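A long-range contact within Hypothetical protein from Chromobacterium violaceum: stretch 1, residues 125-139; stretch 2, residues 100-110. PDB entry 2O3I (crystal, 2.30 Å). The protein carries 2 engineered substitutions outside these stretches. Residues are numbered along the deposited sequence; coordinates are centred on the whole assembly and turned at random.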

ATOM      1  N   GLY A 125       4.607  11.267 -27.267  1.00 27.28           N
ATOM      2  CA  GLY A 125       5.440  11.088 -28.441  1.00 28.14           C
ATOM      3  C   GLY A 125       6.112   9.724 -28.480  1.00 29.04           C
ATOM      4  O   GLY A 125       7.249   9.591 -28.938  1.00 28.87           O
ATOM      5  N   LEU A 126       5.406   8.702 -28.002  1.00 27.90           N
ATOM      6  CA  LEU A 126       5.949   7.348 -27.990  1.00 27.80           C
ATOM      7  C   LEU A 126       5.217   6.488 -29.006  1.00 27.64           C
ATOM      8  O   LEU A 126       4.290   6.941 -29.671  1.00 28.07           O
ATOM      9  CB  LEU A 126       5.783   6.722 -26.603  1.00 26.81           C
ATOM     10  CG  LEU A 126       6.178   7.584 -25.396  1.00 28.13           C
ATOM     11  CD1 LEU A 126       5.773   6.873 -24.117  1.00 27.50           C
ATOM     12  CD2 LEU A 126       7.674   7.853 -25.404  1.00 27.87           C
ATOM     13  N   ALA A 127       5.646   5.241 -29.130  1.00 27.68           N
ATOM     14  CA  ALA A 127       4.994   4.313 -30.035  1.00 28.05           C
ATOM     15  C   ALA A 127       4.406   3.180 -29.193  1.00 27.46           C
ATOM     16  O   ALA A 127       5.009   2.746 -28.208  1.00 27.76           O
ATOM     17  CB  ALA A 127       5.997   3.761 -31.052  1.00 26.88           C
ATOM     18  N   VAL A 128       3.217   2.727 -29.568  1.00 27.66           N
ATOM     19  CA  VAL A 128       2.553   1.639 -28.858  1.00 27.91           C
ATOM     20  C   VAL A 128       2.911   0.339 -29.571  1.00 26.20           C
ATOM     21  O   VAL A 128       2.940   0.286 -30.800  1.00 25.29           O
ATOM     22  CB  VAL A 128       1.018   1.842 -28.850  1.00 28.66           C
ATOM     23  CG1 VAL A 128       0.520   2.050 -30.269  1.00 32.88           C
ATOM     24  CG2 VAL A 128       0.327   0.641 -28.210  1.00 27.09           C
ATOM     25  N   VAL A 129       3.209  -0.703 -28.802  1.00 24.26           N
ATOM     26  CA  VAL A 129       3.577  -1.986 -29.388  1.00 22.08           C
ATOM     27  C   VAL A 129       2.335  -2.783 -29.782  1.00 22.19           C
ATOM     28  O   VAL A 129       1.363  -2.820 -29.037  1.00 22.54           O
ATOM     29  CB  VAL A 129       4.431  -2.796 -28.394  1.00 21.76           C
ATOM     30  CG1 VAL A 129       4.779  -4.161 -28.979  1.00 22.25           C
ATOM     31  CG2 VAL A 129       5.696  -2.013 -28.062  1.00 18.72           C
ATOM     32  N   ASP A 130       2.364  -3.403 -30.961  1.00 22.62           N
ATOM     33  CA  ASP A 130       1.230  -4.195 -31.439  1.00 20.34           C
ATOM     34  C   ASP A 130       1.319  -5.534 -30.743  1.00 20.41           C
ATOM     35  O   ASP A 130       1.781  -6.521 -31.319  1.00 21.77           O
ATOM     36  CB  ASP A 130       1.293  -4.372 -32.969  1.00 20.19           C
ATOM     37  CG  ASP A 130       0.024  -5.016 -33.546  1.00 22.46           C
ATOM     38  OD1 ASP A 130      -0.942  -5.243 -32.788  1.00 21.25           O
ATOM     39  OD2 ASP A 130      -0.016  -5.293 -34.766  1.00 24.33           O
ATOM     40  N   ALA A 131       0.875  -5.550 -29.488  1.00 20.45           N
ATOM     41  CA  ALA A 131       0.917  -6.741 -28.658  1.00 19.95           C
ATOM     42  C   ALA A 131       0.386  -6.414 -27.277  1.00 20.36           C
ATOM     43  O   ALA A 131       0.049  -5.267 -26.990  1.00 21.67           O
ATOM     44  CB  ALA A 131       2.359  -7.230 -28.532  1.00 15.80           C
ATOM     45  N   ASP A 132       0.308  -7.441 -26.428  1.00 19.61           N
ATOM     46  CA  ASP A 132      -0.101  -7.296 -25.041  1.00 19.61           C
ATOM     47  C   ASP A 132       0.223  -8.588 -24.293  1.00 19.20           C
ATOM     48  O   ASP A 132       0.646  -9.576 -24.898  1.00 18.43           O
ATOM     49  CB  ASP A 132      -1.587  -6.930 -24.902  1.00 19.75           C
ATOM     50  CG  ASP A 132      -2.508  -8.058 -25.275  1.00 21.04           C
ATOM     51  OD1 ASP A 132      -3.062  -8.010 -26.387  1.00 19.66           O
ATOM     52  OD2 ASP A 132      -2.681  -8.992 -24.453  1.00 22.51           O
ATOM     53  N   GLY A 133       0.026  -8.573 -22.982  1.00 19.10           N
ATOM     54  CA  GLY A 133       0.362  -9.719 -22.154  1.00 19.65           C
ATOM     55  C   GLY A 133      -0.385 -11.044 -22.204  1.00 20.63           C
ATOM     56  O   GLY A 133       0.029 -11.982 -21.518  1.00 21.07           O
ATOM     57  N   ALA A 134      -1.445 -11.162 -22.999  1.00 19.75           N
ATOM     58  CA  ALA A 134      -2.184 -12.423 -23.024  1.00 19.92           C
ATOM     59  C   ALA A 134      -3.010 -12.663 -24.273  1.00 20.96           C
ATOM     60  O   ALA A 134      -3.263 -13.808 -24.647  1.00 21.25           O
ATOM     61  CB  ALA A 134      -3.091 -12.501 -21.804  1.00 17.32           C
ATOM     62  N   GLY A 135      -3.429 -11.587 -24.928  1.00 22.20           N
ATOM     63  CA  GLY A 135      -4.264 -11.740 -26.106  1.00 21.00           C
ATOM     64  C   GLY A 135      -5.708 -11.742 -25.630  1.00 22.70           C
ATOM     65  O   GLY A 135      -6.644 -11.874 -26.419  1.00 21.45           O
ATOM     66  N   ARG A 136      -5.870 -11.613 -24.314  1.00 23.83           N
ATOM     67  CA  ARG A 136      -7.179 -11.565 -23.667  1.00 24.92           C
ATOM     68  C   ARG A 136      -7.053 -10.699 -22.417  1.00 25.88           C
ATOM     69  O   ARG A 136      -5.980 -10.141 -22.151  1.00 23.71           O
ATOM     70  CB  ARG A 136      -7.649 -12.972 -23.266  1.00 22.51           C
ATOM     71  CG  ARG A 136      -6.647 -13.753 -22.433  1.00 23.79           C
ATOM     72  CD  ARG A 136      -7.302 -14.934 -21.735  1.00 23.53           C
ATOM     73  NE  ARG A 136      -8.303 -14.477 -20.774  1.00 25.06           N
ATOM     74  CZ  ARG A 136      -9.228 -15.250 -20.217  1.00 24.17           C
ATOM     75  NH1 ARG A 136      -9.291 -16.539 -20.517  1.00 21.57           N
ATOM     76  NH2 ARG A 136     -10.111 -14.723 -19.378  1.00 24.45           N
ATOM     77  N   ALA A 137      -8.139 -10.571 -21.667  1.00 25.80           N
ATOM     78  CA  ALA A 137      -8.118  -9.798 -20.432  1.00 26.63           C
ATOM     79  C   ALA A 137      -8.052 -10.823 -19.308  1.00 27.16           C
ATOM     80  O   ALA A 137      -8.707 -11.864 -19.377  1.00 26.59           O
ATOM     81  CB  ALA A 137      -9.364  -8.946 -20.304  1.00 25.47           C
ATOM     82  N   VAL A 138      -7.251 -10.543 -18.286  1.00 26.48           N
ATOM     83  CA  VAL A 138      -7.110 -11.473 -17.173  1.00 27.73           C
ATOM     84  C   VAL A 138      -7.410 -10.794 -15.844  1.00 28.59           C
ATOM     85  O   VAL A 138      -7.200  -9.593 -15.692  1.00 26.99           O
ATOM     86  CB  VAL A 138      -5.676 -12.082 -17.125  1.00 28.78           C
ATOM     87  CG1 VAL A 138      -5.328 -12.716 -18.470  1.00 25.53           C
ATOM     88  CG2 VAL A 138      -4.663 -11.016 -16.748  1.00 25.68           C
ATOM     89  N   PRO A 139      -7.898 -11.564 -14.858  1.00 30.16           N
ATOM     90  CA  PRO A 139      -8.223 -11.004 -13.546  1.00 30.83           C
ATOM     91  C   PRO A 139      -7.032 -10.548 -12.716  1.00 31.00           C
ATOM     92  O   PRO A 139      -7.190  -9.691 -11.849  1.00 31.26           O
ATOM     93  CB  PRO A 139      -8.994 -12.135 -12.874  1.00 31.09           C
ATOM     94  CG  PRO A 139      -8.310 -13.339 -13.399  1.00 32.07           C
ATOM     95  CD  PRO A 139      -8.180 -13.011 -14.881  1.00 30.59           C
TER
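Stretch 2 100-110: KLAYVVAPESG

Leu 126 is the apolar centre of this contact. Its side chain, chi1 m and chi2 t, points toward stretch 2. Leu 126 CD1 lies 3.4 Å from Leu 101 CD1 and 3.6 Å from Val 104 CG1. Leu 126 CD2 rests 3.3 Å from Leu 101 O. The side chain of Leu 101 leaves its backbone sideways, but its end comes nearer to stretch 1.

Both stretches are extended here. Residues 101-105 of stretch 2 form a strand beside strand 127-129 of stretch 1. The two run parallel, with a 44° angle between their directions and a closest axial approach of 4.7 Å. Ala 127 pairs with Tyr 103, CA to CA 4.8 Å, and Val 128 pairs with Val 104, CA to CA 4.9 Å.

The Ala 127 and Tyr 103 side chains share one face of the sheet. Ala 127 CB sits at the edge of the Tyr 103 ring, 3.6 Å from Tyr 103 CD2. Val 129 CG2 lies 4.1 Å from Tyr 103 CB. Val 128 and Val 104 occupy the other face, with Val 128 CB 4.2 Å from Val 104 CG2. Further along, Val 129 CB is 4.0 Å from Val 105 CG2.

Backbone hydrogen bonds fix this register. Ala 127 N donates to Ala 102 O at 3.0 Å. Val 104 N donates to Ala 127 O at 3.0 Å. Val 129 N donates to Val 104 O at 3.1 Å. Beyond these, a water links the two stretches: it accepts from Ala 106 N at 2.9 Å and donates to Val 129 O at 2.9 Å and to Ala 131 O at 2.7 Å.

The polar edge follows. Gly 133 N donates to Pro 107 O at 2.8 Å. A CB on Gly 133 would fall 2.5 Å from Pro 107 O, a clash, so the close approach depends on glycine. Ser 109 OG donates to Asp 132 OD1 at 2.7 Å. Asp 132 OD2 also braces its own turn, accepting from Ala 134 N at 2.9 Å and from Gly 135 N at 2.7 Å. Gly 135 has positive phi, and its backbone angles call for glycine.

Ser 109 N donates to Arg 136 O at 3.1 Å. Glu 108 CB touches the same carbonyl, 3.1 Å from Arg 136 O. The Glu 108 side chain starts away from stretch 1, but its end comes nearer, and Glu 108 OE1 accepts from Val 138 N at 2.8 Å. In all, the contact buries 844 Å², both sides summed.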

ATOM      1  N   LYS A 100      16.279   5.913 -22.796  1.00 33.77           N
ATOM      2  CA  LYS A 100      15.121   6.633 -23.313  1.00 33.13           C
ATOM      3  C   LYS A 100      13.855   5.793 -23.398  1.00 31.52           C
ATOM      4  O   LYS A 100      13.866   4.692 -23.943  1.00 31.24           O
ATOM      5  CB  LYS A 100      15.446   7.215 -24.693  1.00 31.42           C
ATOM      6  N   LEU A 101      12.762   6.318 -22.857  1.00 30.13           N
ATOM      7  CA  LEU A 101      11.483   5.623 -22.920  1.00 29.16           C
ATOM      8  C   LEU A 101      10.957   5.960 -24.309  1.00 27.36           C
ATOM      9  O   LEU A 101      10.832   7.135 -24.655  1.00 27.27           O
ATOM     10  CB  LEU A 101      10.530   6.162 -21.846  1.00 30.04           C
ATOM     11  CG  LEU A 101       9.257   5.406 -21.409  1.00 31.23           C
ATOM     12  CD1 LEU A 101       8.054   6.306 -21.624  1.00 29.04           C
ATOM     13  CD2 LEU A 101       9.092   4.099 -22.152  1.00 28.22           C
ATOM     14  N   ALA A 102      10.670   4.937 -25.109  1.00 25.73           N
ATOM     15  CA  ALA A 102      10.168   5.156 -26.466  1.00 25.21           C
ATOM     16  C   ALA A 102       8.907   4.359 -26.785  1.00 23.35           C
ATOM     17  O   ALA A 102       8.263   4.572 -27.817  1.00 21.44           O
ATOM     18  CB  ALA A 102      11.260   4.810 -27.488  1.00 24.17           C
ATOM     19  N   TYR A 103       8.547   3.431 -25.910  1.00 23.59           N
ATOM     20  CA  TYR A 103       7.372   2.631 -26.189  1.00 23.38           C
ATOM     21  C   TYR A 103       6.490   2.359 -24.981  1.00 24.01           C
ATOM     22  O   TYR A 103       6.959   2.305 -23.841  1.00 24.98           O
ATOM     23  CB  TYR A 103       7.796   1.299 -26.814  1.00 23.94           C
ATOM     24  CG  TYR A 103       8.777   1.418 -27.962  1.00 22.93           C
ATOM     25  CD1 TYR A 103      10.136   1.139 -27.776  1.00 25.48           C
ATOM     26  CD2 TYR A 103       8.354   1.810 -29.232  1.00 24.68           C
ATOM     27  CE1 TYR A 103      11.057   1.248 -28.833  1.00 23.99           C
ATOM     28  CE2 TYR A 103       9.260   1.923 -30.297  1.00 25.68           C
ATOM     29  CZ  TYR A 103      10.614   1.640 -30.089  1.00 26.40           C
ATOM     30  OH  TYR A 103      11.517   1.761 -31.130  1.00 25.73           O
ATOM     31  N   VAL A 104       5.197   2.216 -25.249  1.00 23.42           N
ATOM     32  CA  VAL A 104       4.220   1.876 -24.220  1.00 23.56           C
ATOM     33  C   VAL A 104       3.539   0.627 -24.746  1.00 21.82           C
ATOM     34  O   VAL A 104       3.624   0.331 -25.937  1.00 21.31           O
ATOM     35  CB  VAL A 104       3.154   2.982 -24.006  1.00 23.76           C
ATOM     36  CG1 VAL A 104       3.740   4.112 -23.190  1.00 26.29           C
ATOM     37  CG2 VAL A 104       2.653   3.500 -25.346  1.00 26.29           C
ATOM     38  N   VAL A 105       2.880  -0.120 -23.871  1.00 20.44           N
ATOM     39  CA  VAL A 105       2.203  -1.328 -24.307  1.00 21.38           C
ATOM     40  C   VAL A 105       1.044  -1.654 -23.361  1.00 22.70           C
ATOM     41  O   VAL A 105       1.168  -1.521 -22.140  1.00 22.55           O
ATOM     42  CB  VAL A 105       3.215  -2.526 -24.401  1.00 19.80           C
ATOM     43  CG1 VAL A 105       3.831  -2.801 -23.038  1.00 18.86           C
ATOM     44  CG2 VAL A 105       2.524  -3.772 -24.958  1.00 16.55           C
ATOM     45  N   ALA A 106      -0.091  -2.051 -23.936  1.00 21.95           N
ATOM     46  CA  ALA A 106      -1.262  -2.391 -23.135  1.00 24.07           C
ATOM     47  C   ALA A 106      -0.945  -3.644 -22.336  1.00 23.43           C
ATOM     48  O   ALA A 106      -0.192  -4.499 -22.786  1.00 23.80           O
ATOM     49  CB  ALA A 106      -2.470  -2.645 -24.034  1.00 21.76           C
ATOM     50  N   PRO A 107      -1.515  -3.768 -21.137  1.00 22.65           N
ATOM     51  CA  PRO A 107      -1.222  -4.969 -20.357  1.00 21.50           C
ATOM     52  C   PRO A 107      -1.912  -6.210 -20.920  1.00 22.70           C
ATOM     53  O   PRO A 107      -1.368  -7.313 -20.869  1.00 20.98           O
ATOM     54  CB  PRO A 107      -1.735  -4.605 -18.967  1.00 20.41           C
ATOM     55  CG  PRO A 107      -2.906  -3.705 -19.268  1.00 23.08           C
ATOM     56  CD  PRO A 107      -2.366  -2.829 -20.381  1.00 22.26           C
ATOM     57  N   GLU A 108      -3.102  -6.004 -21.478  1.00 23.87           N
ATOM     58  CA  GLU A 108      -3.936  -7.081 -22.008  1.00 24.60           C
ATOM     59  C   GLU A 108      -4.839  -6.576 -23.136  1.00 24.37           C
ATOM     60  O   GLU A 108      -4.809  -5.399 -23.487  1.00 23.14           O
ATOM     61  CB  GLU A 108      -4.816  -7.619 -20.877  1.00 22.35           C
ATOM     62  CG  GLU A 108      -5.435  -6.489 -20.048  1.00 24.79           C
ATOM     63  CD  GLU A 108      -6.420  -6.962 -18.997  1.00 26.27           C
ATOM     64  OE1 GLU A 108      -6.147  -7.979 -18.331  1.00 27.09           O
ATOM     65  OE2 GLU A 108      -7.465  -6.300 -18.823  1.00 26.28           O
ATOM     66  N   SER A 109      -5.637  -7.482 -23.700  1.00 24.92           N
ATOM     67  CA  SER A 109      -6.575  -7.129 -24.764  1.00 24.44           C
ATOM     68  C   SER A 109      -7.914  -6.752 -24.154  1.00 22.83           C
ATOM     69  O   SER A 109      -8.501  -7.531 -23.407  1.00 23.58           O
ATOM     70  CB  SER A 109      -6.788  -8.300 -25.725  1.00 23.81           C
ATOM     71  OG  SER A 109      -5.713  -8.426 -26.631  1.00 23.81           O
ATOM     72  N   GLY A 110      -8.397  -5.560 -24.480  1.00 22.22           N
ATOM     73  CA  GLY A 110      -9.672  -5.112 -23.952  1.00 20.48           C
ATOM     74  C   GLY A 110      -9.971  -3.707 -24.414  1.00 20.04           C
ATOM     75  O   GLY A 110      -9.072  -2.990 -24.847  1.00 22.31           O
TER
HETATM   76  O   HOH W   1      -0.396  -2.646 -26.756  1.00 17.83           O